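Local structure of fibrillarin-like rRNA/tRNA 2'-O-methyltransferase (Aeropyrum pernix, 4DF3) at residues 208-214 with 226-230; 32-37 with 124-128; 1-7 with 43-47; 103-107 with 144-148. The protein probably methylates the 2'-hydroxyl of ribose in rRNA and tRNA, using S-adenosyl-L-methionine as methyl donor and a guide RNA to select the site. The protein carries 2 engineered substitutions. All blocks are in the same frame, centred on the assembly; numbering follows the deposited sequence.

Contact 1 (208-214 with 226-230)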
loop_
_atom_site.group_PDB
_atom_site.type_symbol
_atom_site.label_atom_id
_atom_site.label_comp_id
_atom_site.label_asym_id
_atom_site.label_seq_id
_atom_site.Cartn_x
_atom_site.Cartn_y
_atom_site.Cartn_z
ATOM N N GLY A 208 -17.059 7.900 -10.065
ATOM C CA GLY A 208 -16.396 7.611 -11.338
ATOM C C GLY A 208 -15.339 6.523 -11.278
ATOM O O GLY A 208 -14.568 6.333 -12.229
ATOM N N LEU A 209 -15.259 5.820 -10.149
ATOM C CA LEU A 209 -14.256 4.740 -9.978
ATOM C C LEU A 209 -14.976 3.462 -10.322
ATOM O O LEU A 209 -16.152 3.287 -9.967
ATOM C CB LEU A 209 -13.745 4.718 -8.542
ATOM C CG LEU A 209 -12.799 5.859 -8.224
ATOM C CD1 LEU A 209 -12.474 5.838 -6.739
ATOM C CD2 LEU A 209 -11.503 5.770 -9.074
ATOM N N GLU A 210 -14.344 2.586 -11.071
ATOM C CA GLU A 210 -15.010 1.337 -11.325
ATOM C C GLU A 210 -14.233 0.229 -10.668
ATOM O O GLU A 210 -13.026 0.166 -10.831
ATOM C CB GLU A 210 -15.088 1.086 -12.816
ATOM C CG GLU A 210 -16.110 1.979 -13.514
ATOM C CD GLU A 210 -16.033 1.772 -15.017
ATOM O OE1 GLU A 210 -16.199 0.608 -15.465
ATOM O OE2 GLU A 210 -15.757 2.775 -15.724
ATOM N N ILE A 211 -14.940 -0.674 -9.994
ATOM C CA ILE A 211 -14.263 -1.669 -9.199
ATOM C C ILE A 211 -13.684 -2.778 -10.092
ATOM O O ILE A 211 -14.434 -3.420 -10.852
ATOM C CB ILE A 211 -15.245 -2.296 -8.229
ATOM C CG1 ILE A 211 -15.957 -1.194 -7.375
ATOM C CG2 ILE A 211 -14.481 -3.252 -7.320
ATOM C CD1 ILE A 211 -15.015 -0.166 -6.795
ATOM N N LYS A 212 -12.383 -3.013 -10.030
ATOM C CA LYS A 212 -11.735 -4.024 -10.817
ATOM C C LYS A 212 -11.544 -5.323 -10.065
ATOM O O LYS A 212 -11.549 -6.426 -10.664
ATOM C CB LYS A 212 -10.393 -3.508 -11.303
ATOM C CG LYS A 212 -9.839 -4.312 -12.479
ATOM C CD LYS A 212 -8.680 -3.647 -13.224
ATOM C CE LYS A 212 -8.375 -4.511 -14.446
ATOM N NZ LYS A 212 -7.044 -4.193 -14.949
ATOM N N ASP A 213 -11.324 -5.224 -8.755
ATOM C CA ASP A 213 -11.097 -6.445 -7.947
ATOM C C ASP A 213 -11.370 -6.115 -6.473
ATOM O O ASP A 213 -11.287 -4.935 -6.066
ATOM C CB ASP A 213 -9.672 -7.011 -8.117
ATOM C CG ASP A 213 -9.562 -8.500 -7.768
ATOM O OD1 ASP A 213 -10.569 -9.184 -7.568
ATOM O OD2 ASP A 213 -8.450 -9.000 -7.609
ATOM N N VAL A 214 -11.749 -7.147 -5.707
ATOM C CA VAL A 214 -11.870 -7.023 -4.256
ATOM C C VAL A 214 -11.402 -8.339 -3.691
ATOM O O VAL A 214 -11.876 -9.408 -4.129
ATOM C CB VAL A 214 -13.316 -6.761 -3.732
ATOM C CG1 VAL A 214 -13.317 -6.497 -2.063
ATOM C CG2 VAL A 214 -13.914 -5.556 -4.390
ATOM N N MET A 226 -9.292 -5.571 0.511
ATOM C CA MET A 226 -8.696 -4.553 -0.369
ATOM C C MET A 226 -9.513 -4.342 -1.634
ATOM O O MET A 226 -9.745 -5.314 -2.392
ATOM C CB MET A 226 -7.265 -5.013 -0.672
ATOM C CG MET A 226 -6.436 -3.966 -1.592
ATOM S SD MET A 226 -6.133 -2.476 -0.589
ATOM C CE MET A 226 -4.772 -3.130 0.435
ATOM N N ILE A 227 -9.983 -3.100 -1.828
ATOM C CA ILE A 227 -10.778 -2.786 -3.018
ATOM C C ILE A 227 -9.796 -2.182 -4.026
ATOM O O ILE A 227 -8.991 -1.334 -3.648
ATOM C CB ILE A 227 -11.832 -1.725 -2.697
ATOM C CG1 ILE A 227 -12.903 -2.333 -1.787
ATOM C CG2 ILE A 227 -12.514 -1.227 -4.038
ATOM C CD1 ILE A 227 -13.749 -1.267 -1.134
ATOM N N TYR A 228 -9.875 -2.633 -5.285
ATOM C CA TYR A 228 -9.010 -2.119 -6.342
ATOM C C TYR A 228 -9.896 -1.550 -7.463
ATOM O O TYR A 228 -10.777 -2.257 -7.996
ATOM C CB TYR A 228 -8.106 -3.284 -6.856
ATOM C CG TYR A 228 -7.354 -3.014 -8.086
ATOM C CD1 TYR A 228 -6.815 -1.754 -8.350
ATOM C CD2 TYR A 228 -7.088 -4.059 -8.991
ATOM C CE1 TYR A 228 -6.057 -1.499 -9.477
ATOM C CE2 TYR A 228 -6.334 -3.828 -10.149
ATOM C CZ TYR A 228 -5.827 -2.536 -10.407
ATOM O OH TYR A 228 -5.052 -2.298 -11.545
ATOM N N ALA A 229 -9.729 -0.265 -7.775
ATOM C CA ALA A 229 -10.594 0.380 -8.767
ATOM C C ALA A 229 -9.733 1.264 -9.707
ATOM O O ALA A 229 -8.576 1.614 -9.377
ATOM C CB ALA A 229 -11.667 1.141 -8.131
ATOM N N VAL A 230 -10.247 1.534 -10.908
ATOM C CA VAL A 230 -9.531 2.378 -11.929
ATOM C C VAL A 230 -10.597 3.302 -12.585
ATOM O O VAL A 230 -11.816 3.024 -12.365
ATOM C CB VAL A 230 -8.820 1.548 -13.030
ATOM C CG1 VAL A 230 -7.799 0.596 -12.454
ATOM C CG2 VAL A 230 -9.870 0.752 -13.850
#
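Branched aliphatic side chains fill the apolar side of this antiparallel hairpin: Ile211 CD1 lies 3.8 Å from Ala229 CB and 3.9 Å from Ile227 CG2, while Val214 CG1 reaches Ile227 CG1 at 4.2 Å. Ile201 of helix 195-206 touches both Ile211 and Ile227. Small Ala229 fits beneath Ile211 as its non-hydrogen-bonded partner, CA to CA 4.2 Å. A classic beta bulge follows. Lys212 N and Asp213 N both donate to Tyr228 O, at 2.7 and 3.1 Å, and Tyr228 N returns a bond to Asp213 O at 2.8 Å. On the other face Lys212 CB lies over the Tyr228 ring, a flat surface suited to an aliphatic stem, and Lys212 NZ and Tyr228 OH both reach Glu72. Further out, Glu210 N to Val230 O (2.9 Å) and Val230 N to Glu210 O (3.1 Å) bond reciprocally. At this antiparallel edge of the Rossmann-like sheet, backbone bonds set the register; one face is apolar against the helix, the other sends polar ends to Glu72.

Contact 2 (32-37 with 124-128)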
loop_
_atom_site.group_PDB
_atom_site.type_symbol
_atom_site.label_atom_id
_atom_site.label_comp_id
_atom_site.label_asym_id
_atom_site.label_seq_id
_atom_site.Cartn_x
_atom_site.Cartn_y
_atom_site.Cartn_z
ATOM N N ASN A 32 15.748 -3.803 -1.256
ATOM C CA ASN A 32 15.913 -2.686 -0.349
ATOM C C ASN A 32 16.448 -1.436 -1.074
ATOM O O ASN A 32 17.581 -1.438 -1.591
ATOM C CB ASN A 32 16.791 -3.107 0.846
ATOM C CG ASN A 32 16.647 -2.143 2.049
ATOM O OD1 ASN A 32 16.055 -1.064 1.912
ATOM N ND2 ASN A 32 17.143 -2.551 3.239
ATOM N N LEU A 33 15.650 -0.361 -1.119
ATOM C CA LEU A 33 16.185 0.917 -1.691
ATOM C C LEU A 33 17.309 1.501 -0.841
ATOM O O LEU A 33 18.087 2.330 -1.348
ATOM C CB LEU A 33 15.107 1.983 -1.774
ATOM C CG LEU A 33 15.376 3.225 -2.616
ATOM C CD1 LEU A 33 15.631 2.870 -4.092
ATOM C CD2 LEU A 33 14.131 4.143 -2.496
ATOM N N VAL A 34 17.328 1.168 0.454
ATOM C CA VAL A 34 18.363 1.711 1.361
ATOM C C VAL A 34 19.057 0.558 2.082
ATOM O O VAL A 34 18.706 0.275 3.249
ATOM C CB VAL A 34 17.779 2.636 2.404
ATOM C CG1 VAL A 34 18.983 3.312 3.189
ATOM C CG2 VAL A 34 16.994 3.714 1.737
ATOM N N PRO A 35 19.945 -0.149 1.345
ATOM C CA PRO A 35 20.552 -1.383 1.810
ATOM C C PRO A 35 21.209 -1.082 3.129
ATOM O O PRO A 35 21.798 -0.009 3.250
ATOM C CB PRO A 35 21.583 -1.708 0.727
ATOM C CG PRO A 35 21.269 -0.924 -0.412
ATOM C CD PRO A 35 20.383 0.189 -0.024
ATOM N N GLY A 36 21.020 -1.961 4.120
ATOM C CA GLY A 36 21.478 -1.731 5.505
ATOM C C GLY A 36 20.439 -1.179 6.479
ATOM O O GLY A 36 20.702 -1.076 7.680
ATOM N N GLN A 37 19.258 -0.797 5.992
ATOM C CA GLN A 37 18.256 -0.188 6.882
ATOM C C GLN A 37 16.983 -1.017 6.981
ATOM O O GLN A 37 16.519 -1.604 6.003
ATOM C CB GLN A 37 17.942 1.271 6.471
ATOM C CG GLN A 37 19.190 2.143 6.210
ATOM C CD GLN A 37 19.559 3.128 7.362
ATOM O OE1 GLN A 37 19.268 2.890 8.542
ATOM N NE2 GLN A 37 20.212 4.225 7.001
ATOM N N ASP A 124 15.960 8.363 5.711
ATOM C CA ASP A 124 16.916 8.100 4.637
ATOM C C ASP A 124 16.213 7.641 3.351
ATOM O O ASP A 124 16.868 7.290 2.360
ATOM C CB ASP A 124 17.927 7.017 5.053
ATOM C CG ASP A 124 18.887 7.448 6.189
ATOM O OD1 ASP A 124 19.158 8.639 6.442
ATOM O OD2 ASP A 124 19.409 6.530 6.833
ATOM N N ARG A 125 14.881 7.627 3.348
ATOM C CA ARG A 125 14.153 7.245 2.103
ATOM C C ARG A 125 13.625 8.482 1.460
ATOM O O ARG A 125 12.566 9.001 1.847
ATOM C CB ARG A 125 12.941 6.387 2.414
ATOM C CG ARG A 125 13.285 5.071 2.715
ATOM C CD ARG A 125 12.099 4.187 2.726
ATOM N NE ARG A 125 12.669 2.853 2.992
ATOM C CZ ARG A 125 12.898 1.917 2.063
ATOM N NH1 ARG A 125 12.585 2.182 0.829
ATOM N NH2 ARG A 125 13.440 0.704 2.385
ATOM N N ARG A 126 14.348 8.970 0.477
ATOM C CA ARG A 126 14.075 10.278 0.005
ATOM C C ARG A 126 13.036 10.336 -1.100
ATOM O O ARG A 126 12.823 11.390 -1.680
ATOM C CB ARG A 126 15.383 10.932 -0.371
ATOM C CG ARG A 126 16.150 11.128 0.899
ATOM C CD ARG A 126 17.542 11.515 0.643
ATOM N NE ARG A 126 18.231 11.515 1.926
ATOM C CZ ARG A 126 19.505 11.845 2.072
ATOM N NH1 ARG A 126 20.215 12.179 1.009
ATOM N NH2 ARG A 126 20.057 11.796 3.279
ATOM N N ASN A 127 12.375 9.203 -1.375
ATOM C CA ASN A 127 11.281 9.219 -2.314
ATOM C C ASN A 127 9.958 9.159 -1.543
ATOM O O ASN A 127 8.904 8.981 -2.145
ATOM C CB ASN A 127 11.412 8.093 -3.365
ATOM C CG ASN A 127 11.300 6.719 -2.757
ATOM O OD1 ASN A 127 11.287 6.574 -1.571
ATOM N ND2 ASN A 127 11.206 5.706 -3.592
ATOM N N ILE A 128 10.011 9.298 -0.219
ATOM C CA ILE A 128 8.799 9.460 0.550
ATOM C C ILE A 128 8.671 10.911 1.036
ATOM O O ILE A 128 9.605 11.455 1.698
ATOM C CB ILE A 128 8.661 8.488 1.771
ATOM C CG1 ILE A 128 8.667 7.031 1.324
ATOM C CG2 ILE A 128 7.412 8.796 2.558
ATOM C CD1 ILE A 128 8.797 6.007 2.541
#
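Gln37 NE2 lies only 2.4 Å from Asp124 OD2, a very short approach whose angle is too poor for a hydrogen bond. Each of the two loops contains a beta turn, type II from Val34 to Gln37 and type I from Arg125 to Ile128. Segment 32-37 also holds an Asx turn, in which Asn32 OD1 accepts from Val34 N at 3.0 Å. Asn32 ND2 donates to Gln37 O at 3.0 Å and also bonds Glu51 of strand 50-54. Gly36 suits its positive phi, where a CB would collide with the preceding carbonyl. Long Arg125 extends along this loop, Val34 CG2 lying over one guanidinium face. Arg125 NH1 forms a salt bridge with Asp97 and a hydrogen bond with Ser96; Asp97 also accepts from Leu33 N, so helix 90-99 bonds to both loops, one from the N-terminal sheet and one from the Rossmann-like part. Asn127 bonds Ser96 through OD1 and Gly100 O through ND2, and Leu33 CD2 sits 3.5 Å from Asn127 ND2. Val34 CG2 packs 4.1 Å from Arg125 CG.

Contact 3 (1-7 with 43-47)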
loop_
_atom_site.group_PDB
_atom_site.type_symbol
_atom_site.label_atom_id
_atom_site.label_comp_id
_atom_site.label_asym_id
_atom_site.label_seq_id
_atom_site.Cartn_x
_atom_site.Cartn_y
_atom_site.Cartn_z
ATOM N N MET A 1 20.223 -10.980 9.505
ATOM C CA MET A 1 20.001 -11.691 8.195
ATOM C C MET A 1 19.313 -13.063 8.354
ATOM O O MET A 1 19.790 -13.912 9.111
ATOM C CB MET A 1 21.336 -11.946 7.478
ATOM C CG MET A 1 22.125 -10.731 6.912
ATOM S SD MET A 1 21.206 -9.718 5.724
ATOM C CE MET A 1 22.223 -8.231 5.622
ATOM N N VAL A 2 18.252 -13.331 7.590
ATOM C CA VAL A 2 17.694 -14.699 7.525
ATOM C C VAL A 2 18.249 -15.412 6.255
ATOM O O VAL A 2 18.282 -14.785 5.215
ATOM C CB VAL A 2 16.121 -14.655 7.512
ATOM C CG1 VAL A 2 15.553 -15.996 7.075
ATOM C CG2 VAL A 2 15.570 -14.211 8.910
ATOM N N GLU A 3 18.698 -16.680 6.343
ATOM C CA GLU A 3 19.257 -17.401 5.162
ATOM C C GLU A 3 18.168 -17.879 4.229
ATOM O O GLU A 3 17.093 -18.307 4.657
ATOM C CB GLU A 3 20.107 -18.631 5.561
ATOM C CG GLU A 3 21.238 -18.327 6.535
ATOM C CD GLU A 3 22.361 -17.558 5.896
ATOM O OE1 GLU A 3 22.374 -17.435 4.639
ATOM O OE2 GLU A 3 23.234 -17.069 6.659
ATOM N N VAL A 4 18.425 -17.817 2.934
ATOM C CA VAL A 4 17.399 -18.237 2.007
ATOM C C VAL A 4 17.997 -19.165 0.976
ATOM O O VAL A 4 19.166 -18.992 0.581
ATOM C CB VAL A 4 16.777 -17.031 1.259
ATOM C CG1 VAL A 4 16.053 -16.088 2.224
ATOM C CG2 VAL A 4 17.801 -16.306 0.467
ATOM N N VAL A 5 17.165 -20.047 0.457
ATOM C CA VAL A 5 17.639 -20.988 -0.578
ATOM C C VAL A 5 17.604 -20.408 -1.984
ATOM O O VAL A 5 18.399 -20.793 -2.845
ATOM C CB VAL A 5 16.953 -22.388 -0.478
ATOM C CG1 VAL A 5 17.145 -22.981 0.935
ATOM C CG2 VAL A 5 15.523 -22.367 -0.860
ATOM N N SER A 6 16.684 -19.472 -2.217
ATOM C CA SER A 6 16.560 -18.808 -3.526
ATOM C C SER A 6 15.726 -17.552 -3.394
ATOM O O SER A 6 14.923 -17.424 -2.451
ATOM C CB SER A 6 15.863 -19.672 -4.554
ATOM O OG SER A 6 14.572 -20.020 -4.073
ATOM N N VAL A 7 15.932 -16.645 -4.342
ATOM C CA VAL A 7 15.156 -15.393 -4.434
ATOM C C VAL A 7 14.934 -15.281 -5.942
ATOM O O VAL A 7 15.882 -15.397 -6.720
ATOM C CB VAL A 7 15.930 -14.153 -3.870
ATOM C CG1 VAL A 7 15.113 -12.855 -4.073
ATOM C CG2 VAL A 7 16.281 -14.327 -2.342
ATOM N N ARG A 43 12.484 -8.818 8.463
ATOM C CA ARG A 43 13.686 -9.579 8.298
ATOM C C ARG A 43 14.279 -9.176 6.963
ATOM O O ARG A 43 13.537 -8.722 6.080
ATOM C CB ARG A 43 13.341 -11.046 8.372
ATOM C CG ARG A 43 12.781 -11.362 9.723
ATOM C CD ARG A 43 12.561 -12.781 9.918
ATOM N NE ARG A 43 11.749 -13.358 8.852
ATOM C CZ ARG A 43 11.605 -14.666 8.679
ATOM N NH1 ARG A 43 12.250 -15.532 9.462
ATOM N NH2 ARG A 43 10.838 -15.112 7.707
ATOM N N ILE A 44 15.604 -9.347 6.843
ATOM C CA ILE A 44 16.403 -8.930 5.682
ATOM C C ILE A 44 17.144 -10.169 5.180
ATOM O O ILE A 44 17.592 -11.001 5.978
ATOM C CB ILE A 44 17.353 -7.759 6.009
ATOM C CG1 ILE A 44 16.596 -6.415 6.015
ATOM C CG2 ILE A 44 18.360 -7.537 4.905
ATOM C CD1 ILE A 44 15.642 -6.278 7.034
ATOM N N PHE A 45 17.208 -10.287 3.856
ATOM C CA PHE A 45 17.821 -11.402 3.172
ATOM C C PHE A 45 18.873 -10.826 2.218
ATOM O O PHE A 45 18.668 -9.759 1.683
ATOM C CB PHE A 45 16.772 -12.120 2.253
ATOM C CG PHE A 45 15.437 -12.389 2.894
ATOM C CD1 PHE A 45 15.339 -13.242 3.983
ATOM C CD2 PHE A 45 14.251 -11.868 2.344
ATOM C CE1 PHE A 45 14.088 -13.595 4.541
ATOM C CE2 PHE A 45 12.976 -12.155 2.915
ATOM C CZ PHE A 45 12.871 -12.994 4.009
ATOM N N ARG A 46 19.971 -11.567 1.973
ATOM C CA ARG A 46 20.926 -11.278 0.911
ATOM C C ARG A 46 21.000 -12.433 -0.076
ATOM O O ARG A 46 21.071 -13.611 0.316
ATOM C CB ARG A 46 22.367 -11.001 1.437
ATOM C CG ARG A 46 22.505 -9.657 2.135
ATOM C CD ARG A 46 23.983 -9.376 2.627
ATOM N NE ARG A 46 24.973 -9.513 1.549
ATOM C CZ ARG A 46 25.340 -8.527 0.720
ATOM N NH1 ARG A 46 24.843 -7.295 0.868
ATOM N NH2 ARG A 46 26.265 -8.754 -0.220
ATOM N N TYR A 47 20.953 -12.105 -1.356
ATOM C CA TYR A 47 21.067 -13.089 -2.444
ATOM C C TYR A 47 21.691 -12.430 -3.637
ATOM O O TYR A 47 21.275 -11.311 -4.025
ATOM C CB TYR A 47 19.682 -13.616 -2.803
ATOM C CG TYR A 47 19.704 -14.903 -3.599
ATOM C CD1 TYR A 47 19.907 -16.118 -2.966
ATOM C CD2 TYR A 47 19.475 -14.888 -4.973
ATOM C CE1 TYR A 47 19.912 -17.305 -3.697
ATOM C CE2 TYR A 47 19.447 -16.039 -5.696
ATOM C CZ TYR A 47 19.713 -17.251 -5.044
ATOM O OH TYR A 47 19.698 -18.436 -5.794
HETATM O O HOH W 1 16.809 -10.523 9.329
HETATM O O HOH W 2 20.453 -13.897 3.534
HETATM O O HOH W 3 21.180 -16.369 2.444
#
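Tyr47, Val2 and Met1 lose the most area where the N-terminal segment folds against strand 44-47, an outermost strand of the antiparallel N-terminal sheet. The Tyr47 ring is broad enough to lie beneath the backbone where the chain has turned at Val5: Ser6 C and Val7 N sit over one of its faces, Val4 CG2 is 4.0 Å from Tyr47 CD1, and Val7 CG2 packs on Tyr47 CB at 3.5 Å. Val2 makes the one direct hydrogen bond between the segments, from Val2 N to Ile44 O at 2.9 Å. Its compact side chain fits between two larger ones, with Val2 CB 3.8 Å from Phe45 CE1 and Val2 CG2 3.5 Å from Arg43 CD; the charged end of Arg43 goes on to Glu54. Flexible Met1 follows the outer surface, placing SD 3.7 Å from Ile44 CG2 and CE 3.7 Å from Arg46 CD. Val4 CG1 touches Phe45 CD1 at 3.4 Å. Elsewhere one water bridges the strands, accepting from Arg46 N at 2.8 Å and lying 2.9 Å from Val2 O; another accepts from Val4 N at 3.2 Å and lies 2.7 Å from Glu3 OE1, with only a weak link to Arg46 O (3.5 Å). With a single direct hydrogen bond across it, the contact is held chiefly by apolar packing, supplemented by water along the exposed backbone.

Contact 4 (103-107 with 144-148)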
loop_
_atom_site.group_PDB
_atom_site.type_symbol
_atom_site.label_atom_id
_atom_site.label_comp_id
_atom_site.label_asym_id
_atom_site.label_seq_id
_atom_site.Cartn_x
_atom_site.Cartn_y
_atom_site.Cartn_z
ATOM N N GLY A 103 10.254 7.582 -8.358
ATOM C CA GLY A 103 8.891 7.654 -7.867
ATOM C C GLY A 103 8.778 8.537 -6.634
ATOM O O GLY A 103 9.769 9.006 -6.096
ATOM N N ARG A 104 7.552 8.746 -6.197
ATOM C CA ARG A 104 7.310 9.465 -4.965
ATOM C C ARG A 104 6.096 8.860 -4.277
ATOM O O ARG A 104 5.074 8.533 -4.908
ATOM C CB ARG A 104 6.999 10.924 -5.220
ATOM C CG ARG A 104 8.102 11.705 -5.808
ATOM C CD ARG A 104 7.860 13.188 -5.575
ATOM N NE ARG A 104 9.094 13.873 -5.915
ATOM C CZ ARG A 104 9.208 15.176 -6.144
ATOM N NH1 ARG A 104 8.150 15.975 -6.038
ATOM N NH2 ARG A 104 10.406 15.673 -6.436
ATOM N N ILE A 105 6.166 8.776 -2.966
ATOM C CA ILE A 105 4.927 8.578 -2.188
ATOM C C ILE A 105 4.640 9.818 -1.372
ATOM O O ILE A 105 5.481 10.232 -0.506
ATOM C CB ILE A 105 5.120 7.497 -1.174
ATOM C CG1 ILE A 105 5.371 6.205 -1.861
ATOM C CG2 ILE A 105 3.840 7.331 -0.297
ATOM C CD1 ILE A 105 5.862 5.256 -1.007
ATOM N N TYR A 106 3.482 10.416 -1.617
ATOM C CA TYR A 106 3.069 11.547 -0.828
ATOM C C TYR A 106 2.247 10.961 0.289
ATOM O O TYR A 106 1.142 10.389 0.044
ATOM C CB TYR A 106 2.228 12.505 -1.657
ATOM C CG TYR A 106 2.998 13.162 -2.766
ATOM C CD1 TYR A 106 3.706 14.384 -2.530
ATOM C CD2 TYR A 106 2.909 12.660 -4.071
ATOM C CE1 TYR A 106 4.371 15.032 -3.597
ATOM C CE2 TYR A 106 3.592 13.285 -5.111
ATOM C CZ TYR A 106 4.315 14.474 -4.849
ATOM O OH TYR A 106 4.981 15.140 -5.886
ATOM N N GLY A 107 2.795 11.029 1.502
ATOM C CA GLY A 107 2.178 10.294 2.610
ATOM C C GLY A 107 1.444 11.200 3.548
ATOM O O GLY A 107 2.059 11.900 4.325
ATOM N N LEU A 144 1.030 20.827 -2.336
ATOM C CA LEU A 144 2.161 19.948 -2.001
ATOM C C LEU A 144 2.129 18.620 -2.795
ATOM O O LEU A 144 3.080 17.822 -2.761
ATOM C CB LEU A 144 2.185 19.691 -0.492
ATOM C CG LEU A 144 2.359 20.907 0.434
ATOM C CD1 LEU A 144 2.106 20.436 1.833
ATOM C CD2 LEU A 144 3.777 21.477 0.308
ATOM N N VAL A 145 1.041 18.398 -3.511
ATOM C CA VAL A 145 0.809 17.105 -4.168
ATOM C C VAL A 145 0.493 17.316 -5.614
ATOM O O VAL A 145 -0.525 17.936 -5.953
ATOM C CB VAL A 145 -0.344 16.287 -3.539
ATOM C CG1 VAL A 145 -0.551 14.945 -4.313
ATOM C CG2 VAL A 145 -0.042 15.970 -2.088
ATOM N N GLU A 146 1.358 16.786 -6.475
ATOM C CA GLU A 146 1.152 16.798 -7.917
ATOM C C GLU A 146 0.169 15.703 -8.338
ATOM O O GLU A 146 -0.349 14.963 -7.481
ATOM C CB GLU A 146 2.522 16.539 -8.628
ATOM C CG GLU A 146 3.133 15.095 -8.430
ATOM C CD GLU A 146 4.522 14.976 -9.042
ATOM O OE1 GLU A 146 4.778 15.560 -10.133
ATOM O OE2 GLU A 146 5.385 14.343 -8.417
ATOM N N GLY A 147 -0.106 15.608 -9.639
ATOM C CA GLY A 147 -0.837 14.495 -10.239
ATOM C C GLY A 147 -0.215 13.161 -9.816
ATOM O O GLY A 147 1.025 12.959 -9.863
ATOM N N VAL A 148 -1.059 12.214 -9.443
ATOM C CA VAL A 148 -0.519 10.924 -9.056
ATOM C C VAL A 148 -0.991 9.794 -9.946
ATOM O O VAL A 148 -2.097 9.839 -10.460
ATOM C CB VAL A 148 -0.879 10.613 -7.591
ATOM C CG1 VAL A 148 -0.091 11.626 -6.668
ATOM C CG2 VAL A 148 -2.386 10.696 -7.347
#
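This is a side-chain contact between a strand of the Rossmann-like methyltransferase sheet and the loop leading into another of its strands, and it centres on Tyr106. Val145 CG1 sits over one face of the Tyr106 ring; Tyr106 CD1 meets Val145 CG2 and Tyr106 CD2 meets Val148 CG1, both at 4.1 Å. Beta-branched valines give compact apolar surfaces against the flat ring. The phenol end needs a polar partner, and Tyr106 OH donates to Glu146 OE2 at 2.7 Å, while Arg104 NH1 donates to the same hydroxyl at 3.3 Å. An extended glutamate suits the loop because it can reach back to the strand. The main charge partner of Glu146 is Arg80; Arg104 is a long, charge-only one, 4.0 Å from Arg104 NH1 to Glu146 OE2. Strand 80-84 lies between strands 104-109 and 148-153 in the sheet, and Phe171 of helix 160-171 touches Val145 and Val148, whereas Ile105 points away from the loop to pack against helix 90-99.

In the fold
Contacts 1, 2 and 4 are partly buried; contact 3 lies at the surface. Contacts 1 and 4 reach the same seven-stranded sheet, with centres about 20 Å apart. Contact 1 pairs neighbouring strands through backbone bonds; contact 4 relies on side chains reaching across an intervening strand. Contact 3, in the N-terminal sheet and with water between the backbones, is about 34 Å from contact 1 between centres, on the opposite side of the chain's centre. Contact 2 links the two parts of the fold through loops and buried polar groups. It meets contact 4 directly, Asn127 O lying 2.9 Å from Ile105 N in a probable hydrogen bond, whereas its nearest atoms to contact 3 remain about 5 Å away.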